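Long-range contacts in peptidoglycan D,D-transpeptidase FtsI (PDB 6SYN), which probably cross-links the peptide side chains of septal peptidoglycan during cell division and is a target of beta-lactam antibiotics: residues M383-R387 and G400-E406; G433-A437 and G462-S467. One frame throughout, in Å; residues are numbered along the deposited sequence. Where two conformers were deposited one is given.

Interaction 1: residues M383-R387 and G400-E406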
loop_
_atom_site.group_PDB
_atom_site.type_symbol
_atom_site.label_atom_id
_atom_site.label_comp_id
_atom_site.label_asym_id
_atom_site.label_seq_id
_atom_site.Cartn_x
_atom_site.Cartn_y
_atom_site.Cartn_z
ATOM N N MET A 383 5.756 16.158 -13.551
ATOM C CA MET A 383 6.769 16.439 -14.602
ATOM C C MET A 383 8.080 16.866 -13.923
ATOM O O MET A 383 8.597 17.947 -14.256
ATOM C CB MET A 383 6.294 17.516 -15.587
ATOM C CG MET A 383 4.976 17.186 -16.285
ATOM S SD MET A 383 5.027 15.686 -17.313
ATOM C CE MET A 383 3.319 15.165 -17.187
ATOM N N GLY A 384 8.579 16.050 -12.987
ATOM C CA GLY A 384 9.932 16.169 -12.405
ATOM C C GLY A 384 10.003 17.089 -11.193
ATOM O O GLY A 384 11.068 17.721 -11.001
ATOM N N VAL A 385 8.945 17.153 -10.379
ATOM C CA VAL A 385 8.924 17.936 -9.103
ATOM C C VAL A 385 8.732 16.962 -7.932
ATOM O O VAL A 385 7.587 16.531 -7.694
ATOM C CB VAL A 385 7.845 19.038 -9.138
ATOM C CG1 VAL A 385 7.668 19.728 -7.789
ATOM C CG2 VAL A 385 8.147 20.057 -10.230
ATOM N N TYR A 386 9.830 16.623 -7.250
ATOM C CA TYR A 386 9.867 15.735 -6.060
ATOM C C TYR A 386 9.260 16.477 -4.864
ATOM O O TYR A 386 9.916 17.401 -4.339
ATOM C CB TYR A 386 11.303 15.287 -5.779
ATOM C CG TYR A 386 11.472 14.362 -4.601
ATOM C CD1 TYR A 386 11.238 13.003 -4.722
ATOM C CD2 TYR A 386 11.890 14.841 -3.370
ATOM C CE1 TYR A 386 11.402 12.143 -3.647
ATOM C CE2 TYR A 386 12.053 13.997 -2.284
ATOM C CZ TYR A 386 11.807 12.642 -2.422
ATOM O OH TYR A 386 11.966 11.802 -1.357
ATOM N N ARG A 387 8.047 16.080 -4.459
ATOM C CA ARG A 387 7.293 16.678 -3.324
ATOM C C ARG A 387 7.288 15.706 -2.148
ATOM O O ARG A 387 7.292 14.495 -2.337
ATOM C CB ARG A 387 5.874 17.052 -3.767
ATOM C CG ARG A 387 5.703 18.542 -4.031
ATOM C CD ARG A 387 4.288 18.968 -4.373
ATOM N NE ARG A 387 4.028 18.737 -5.784
ATOM C CZ ARG A 387 4.176 19.630 -6.759
ATOM N NH1 ARG A 387 3.919 19.274 -8.006
ATOM N NH2 ARG A 387 4.563 20.866 -6.501
ATOM N N GLY A 400 8.044 22.011 -3.918
ATOM C CA GLY A 400 8.777 20.796 -4.313
ATOM C C GLY A 400 10.166 21.143 -4.811
ATOM O O GLY A 400 10.423 22.337 -5.070
ATOM N N GLU A 401 11.032 20.137 -4.926
ATOM C CA GLU A 401 12.386 20.254 -5.527
ATOM C C GLU A 401 12.311 19.722 -6.961
ATOM O O GLU A 401 11.838 18.586 -7.145
ATOM C CB GLU A 401 13.409 19.485 -4.685
ATOM C CG GLU A 401 14.853 19.865 -4.971
ATOM C CD GLU A 401 15.896 19.020 -4.254
ATOM O OE1 GLU A 401 15.507 18.105 -3.493
ATOM O OE2 GLU A 401 17.101 19.277 -4.457
ATOM N N ARG A 402 12.727 20.532 -7.936
ATOM C CA ARG A 402 12.910 20.113 -9.354
ATOM C C ARG A 402 14.097 19.144 -9.416
ATOM O O ARG A 402 15.174 19.498 -8.905
ATOM C CB ARG A 402 13.121 21.350 -10.233
ATOM C CG ARG A 402 13.729 21.079 -11.602
ATOM C CD ARG A 402 12.704 20.732 -12.657
ATOM N NE ARG A 402 11.583 21.661 -12.684
ATOM C CZ ARG A 402 10.441 21.443 -13.329
ATOM N NH1 ARG A 402 10.275 20.331 -14.024
ATOM N NH2 ARG A 402 9.467 22.334 -13.269
ATOM N N ILE A 403 13.903 17.961 -10.003
ATOM C CA ILE A 403 14.973 16.929 -10.136
ATOM C C ILE A 403 15.237 16.632 -11.617
ATOM O O ILE A 403 16.394 16.307 -11.937
ATOM C CB ILE A 403 14.628 15.662 -9.332
ATOM C CG1 ILE A 403 13.258 15.092 -9.701
ATOM C CG2 ILE A 403 14.734 15.945 -7.842
ATOM C CD1 ILE A 403 13.209 13.591 -9.697
ATOM N N PHE A 404 14.221 16.733 -12.480
ATOM C CA PHE A 404 14.374 16.663 -13.957
ATOM C C PHE A 404 13.619 17.816 -14.611
ATOM O O PHE A 404 12.550 18.201 -14.141
ATOM C CB PHE A 404 13.898 15.315 -14.505
ATOM C CG PHE A 404 15.002 14.308 -14.694
ATOM C CD1 PHE A 404 15.652 13.754 -13.603
ATOM C CD2 PHE A 404 15.406 13.930 -15.964
ATOM C CE1 PHE A 404 16.677 12.835 -13.780
ATOM C CE2 PHE A 404 16.428 13.007 -16.141
ATOM C CZ PHE A 404 17.062 12.460 -15.049
ATOM N N PRO A 405 14.147 18.373 -15.726
ATOM C CA PRO A 405 13.464 19.431 -16.474
ATOM C C PRO A 405 12.123 18.958 -17.062
ATOM O O PRO A 405 12.073 17.861 -17.592
ATOM C CB PRO A 405 14.442 19.788 -17.608
ATOM C CG PRO A 405 15.774 19.191 -17.193
ATOM C CD PRO A 405 15.425 17.989 -16.345
ATOM N N GLU A 406 11.087 19.800 -16.976
ATOM C CA GLU A 406 9.668 19.439 -17.259
ATOM C C GLU A 406 9.520 18.773 -18.630
ATOM O O GLU A 406 8.858 17.741 -18.726
ATOM C CB GLU A 406 8.767 20.672 -17.139
ATOM C CG GLU A 406 7.376 20.472 -17.704
ATOM C CD GLU A 406 6.468 21.679 -17.552
ATOM O OE1 GLU A 406 5.299 21.490 -17.142
ATOM O OE2 GLU A 406 6.923 22.803 -17.864
#

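Interaction 2: residues G433-A437 and G462-S467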
loop_
_atom_site.group_PDB
_atom_site.type_symbol
_atom_site.label_atom_id
_atom_site.label_comp_id
_atom_site.label_asym_id
_atom_site.label_seq_id
_atom_site.Cartn_x
_atom_site.Cartn_y
_atom_site.Cartn_z
ATOM N N GLY A 433 -12.221 7.039 -22.306
ATOM C CA GLY A 433 -12.379 8.502 -22.402
ATOM C C GLY A 433 -11.234 9.258 -21.753
ATOM O O GLY A 433 -11.347 10.495 -21.640
ATOM N N TYR A 434 -10.172 8.556 -21.345
ATOM C CA TYR A 434 -8.981 9.137 -20.670
ATOM C C TYR A 434 -7.706 8.541 -21.269
ATOM O O TYR A 434 -7.709 7.345 -21.635
ATOM C CB TYR A 434 -8.997 8.855 -19.166
ATOM C CG TYR A 434 -10.069 9.560 -18.372
ATOM C CD1 TYR A 434 -9.874 10.837 -17.872
ATOM C CD2 TYR A 434 -11.272 8.931 -18.085
ATOM C CE1 TYR A 434 -10.849 11.475 -17.122
ATOM C CE2 TYR A 434 -12.260 9.557 -17.341
ATOM C CZ TYR A 434 -12.048 10.835 -16.856
ATOM O OH TYR A 434 -13.019 11.450 -16.120
ATOM N N ARG A 435 -6.656 9.363 -21.341
ATOM C CA ARG A 435 -5.265 8.970 -21.684
ATOM C C ARG A 435 -4.502 8.708 -20.386
ATOM O O ARG A 435 -4.674 9.502 -19.432
ATOM C CB ARG A 435 -4.553 10.090 -22.447
ATOM C CG ARG A 435 -5.295 10.612 -23.669
ATOM C CD ARG A 435 -4.802 11.994 -24.056
ATOM N NE ARG A 435 -3.354 12.060 -24.215
ATOM C CZ ARG A 435 -2.642 13.184 -24.287
ATOM N NH1 ARG A 435 -3.236 14.366 -24.209
ATOM N NH2 ARG A 435 -1.329 13.125 -24.438
ATOM N N ILE A 436 -3.682 7.652 -20.348
ATOM C CA ILE A 436 -2.930 7.242 -19.126
ATOM C C ILE A 436 -1.473 6.940 -19.489
ATOM O O ILE A 436 -1.221 6.452 -20.601
ATOM C CB ILE A 436 -3.599 6.053 -18.396
ATOM C CG1 ILE A 436 -3.487 4.734 -19.166
ATOM C CG2 ILE A 436 -5.045 6.373 -18.046
ATOM C CD1 ILE A 436 -4.010 3.542 -18.397
ATOM N N ALA A 437 -0.563 7.243 -18.562
ATOM C CA ALA A 437 0.881 6.936 -18.627
ATOM C C ALA A 437 1.224 5.930 -17.521
ATOM O O ALA A 437 1.385 6.345 -16.351
ATOM C CB ALA A 437 1.677 8.211 -18.506
ATOM N N GLY A 462 1.492 4.056 -12.420
ATOM C CA GLY A 462 1.204 5.062 -13.452
ATOM C C GLY A 462 0.544 6.310 -12.913
ATOM O O GLY A 462 0.417 6.469 -11.675
ATOM N N VAL A 463 0.111 7.144 -13.853
ATOM C CA VAL A 463 -0.266 8.567 -13.654
ATOM C C VAL A 463 -1.457 8.839 -14.576
ATOM O O VAL A 463 -1.554 8.152 -15.608
ATOM C CB VAL A 463 0.972 9.436 -13.943
ATOM C CG1 VAL A 463 0.783 10.404 -15.097
ATOM C CG2 VAL A 463 1.457 10.146 -12.696
ATOM N N ALA A 464 -2.353 9.753 -14.200
ATOM C CA ALA A 464 -3.544 10.114 -15.003
ATOM C C ALA A 464 -4.171 11.401 -14.484
ATOM O O ALA A 464 -3.981 11.755 -13.323
ATOM C CB ALA A 464 -4.548 8.993 -14.986
ATOM N N PRO A 465 -4.888 12.162 -15.347
ATOM C CA PRO A 465 -4.850 11.964 -16.800
ATOM C C PRO A 465 -3.467 12.321 -17.366
ATOM O O PRO A 465 -2.804 13.157 -16.790
ATOM C CB PRO A 465 -5.910 12.927 -17.359
ATOM C CG PRO A 465 -6.748 13.314 -16.153
ATOM C CD PRO A 465 -5.810 13.238 -14.963
ATOM N N ALA A 466 -3.064 11.704 -18.476
ATOM C CA ALA A 466 -1.693 11.840 -19.027
ATOM C C ALA A 466 -1.492 13.206 -19.704
ATOM O O ALA A 466 -0.338 13.511 -20.053
ATOM C CB ALA A 466 -1.401 10.705 -19.971
ATOM N N SER A 467 -2.558 13.992 -19.895
ATOM C CA SER A 467 -2.507 15.374 -20.446
ATOM C C SER A 467 -1.986 16.332 -19.377
ATOM O O SER A 467 -1.266 17.284 -19.719
ATOM C CB SER A 467 -3.861 15.824 -20.910
ATOM O OG SER A 467 -4.308 15.025 -21.990
#

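Interaction 1: residues M383-R387 and G400-E406
The Arg-402 guanidinium carries Val-385 CG2 over one face, toward its rim, with Arg-402 NH2 4.0 Å from that carbon. At the edge, NH1 of Arg-402 makes a straight, in-plane bond to the carbonyl O of Phe-404 (3.1 Å, N-H...O angle 179°), which helps to fix the rotation of the group. The chain reaches back there because it bends twice, at chi2 (87°) and chi3 (49°). The other methyl of Val-385, CG1, covers part of a face of the Arg-387 guanidinium; that group is held by Val-398 O and, weakly, by Val-212 O. CG1 also packs on Gly-400 CA at 3.8 Å.

These residues belong to a two-stranded antiparallel ribbon on the transpeptidase domain, closed by a long irregular connection. Val-385 faces Arg-402 as a non-hydrogen-bonded pair, while Tyr-386 and Glu-401 exchange backbone bonds, Tyr-386 N to Glu-401 O (2.8 Å) and Glu-401 N to Tyr-386 O (3.0 Å). Ile-403 N adds a bond to Gly-384 O, just after the Schellman motif that closes helix 370-381, with Met-383 the positive-phi residue after it. On the ribbon side carrying Tyr-386, Tyr-386 CB meets Ile-403 CG2 at 4.1 Å, and both side chains rest on Thr-379 of that helix. Met-383 CB packs against Glu-406 CG (3.8 Å), whose carboxylate pairs with Arg-410, one turn into the helix that follows Pro-405 at the N-cap position.

Interaction 2: residues G433-A437 and G462-S467
Ala-466 is the main bump here: Ala-466 CB points into the backbone of 435-437, nearest to Arg-435 O (3.5 Å), and also meets Ile-436 C and Ala-437 N. The amide of the same residue bonds to Arg-435 O (2.9 Å), approaching from above the carbonyl plane rather than within it. Ala-437 CB touches two other methyls, Val-463 CG1 and Ala-466 CB, each 4.2 Å away. In the conformer modelled here, Ile-436 touches Ala-464 CB with CG2 (4.1 Å), a contact that is doubtful because a second conformer exists. The cis peptide before Pro-465 turns the chain out of its strand, and the ring atom CG meets Tyr-434 CD1 obliquely at 4.3 Å. The Arg-435 chain bends at chi3 (53°) and lays one guanidinium face over Ser-467 CA; its NH2 makes a salt bridge to Glu-417, whereas Ser-467 OG bonds to Asp-511.

Two backbone bonds, Ala-437 N to Val-463 O (3.2 Å) and Val-463 N to Ala-437 O (2.9 Å), join the start of strand 437-446 to the end of strand 455-464 as an antiparallel pair in the five-stranded sheet of the transpeptidase domain, which belongs to the beta-lactamase clan. Helix 492-505 packs on Tyr-434, Ala-464 and Pro-465 through Leu-503 and Met-499, and helix 406-416 sets Val-413 and Met-416 against Ala-437.

Both contacts belong to the transpeptidase domain and follow one another along the chain, interaction 1 closing before interaction 2 opens. Their centres are about 19 Å apart, and although the nearest atoms approach to about 5 Å, the two do not touch. Helix 406-416 joins them: it starts at the end of interaction 1, and its Val-413 meets both Met-383 and Ala-437. Pro-469 is a second shared neighbour, touched by Met-383 and Val-463. Interaction 1 is a small ribbon apart from the main sheet, whereas interaction 2 starts the sheet's edge strand 437-446, which carries Thr-440, Gly-441 and Thr-442 of the pocket holding the penicillin-derived ligand.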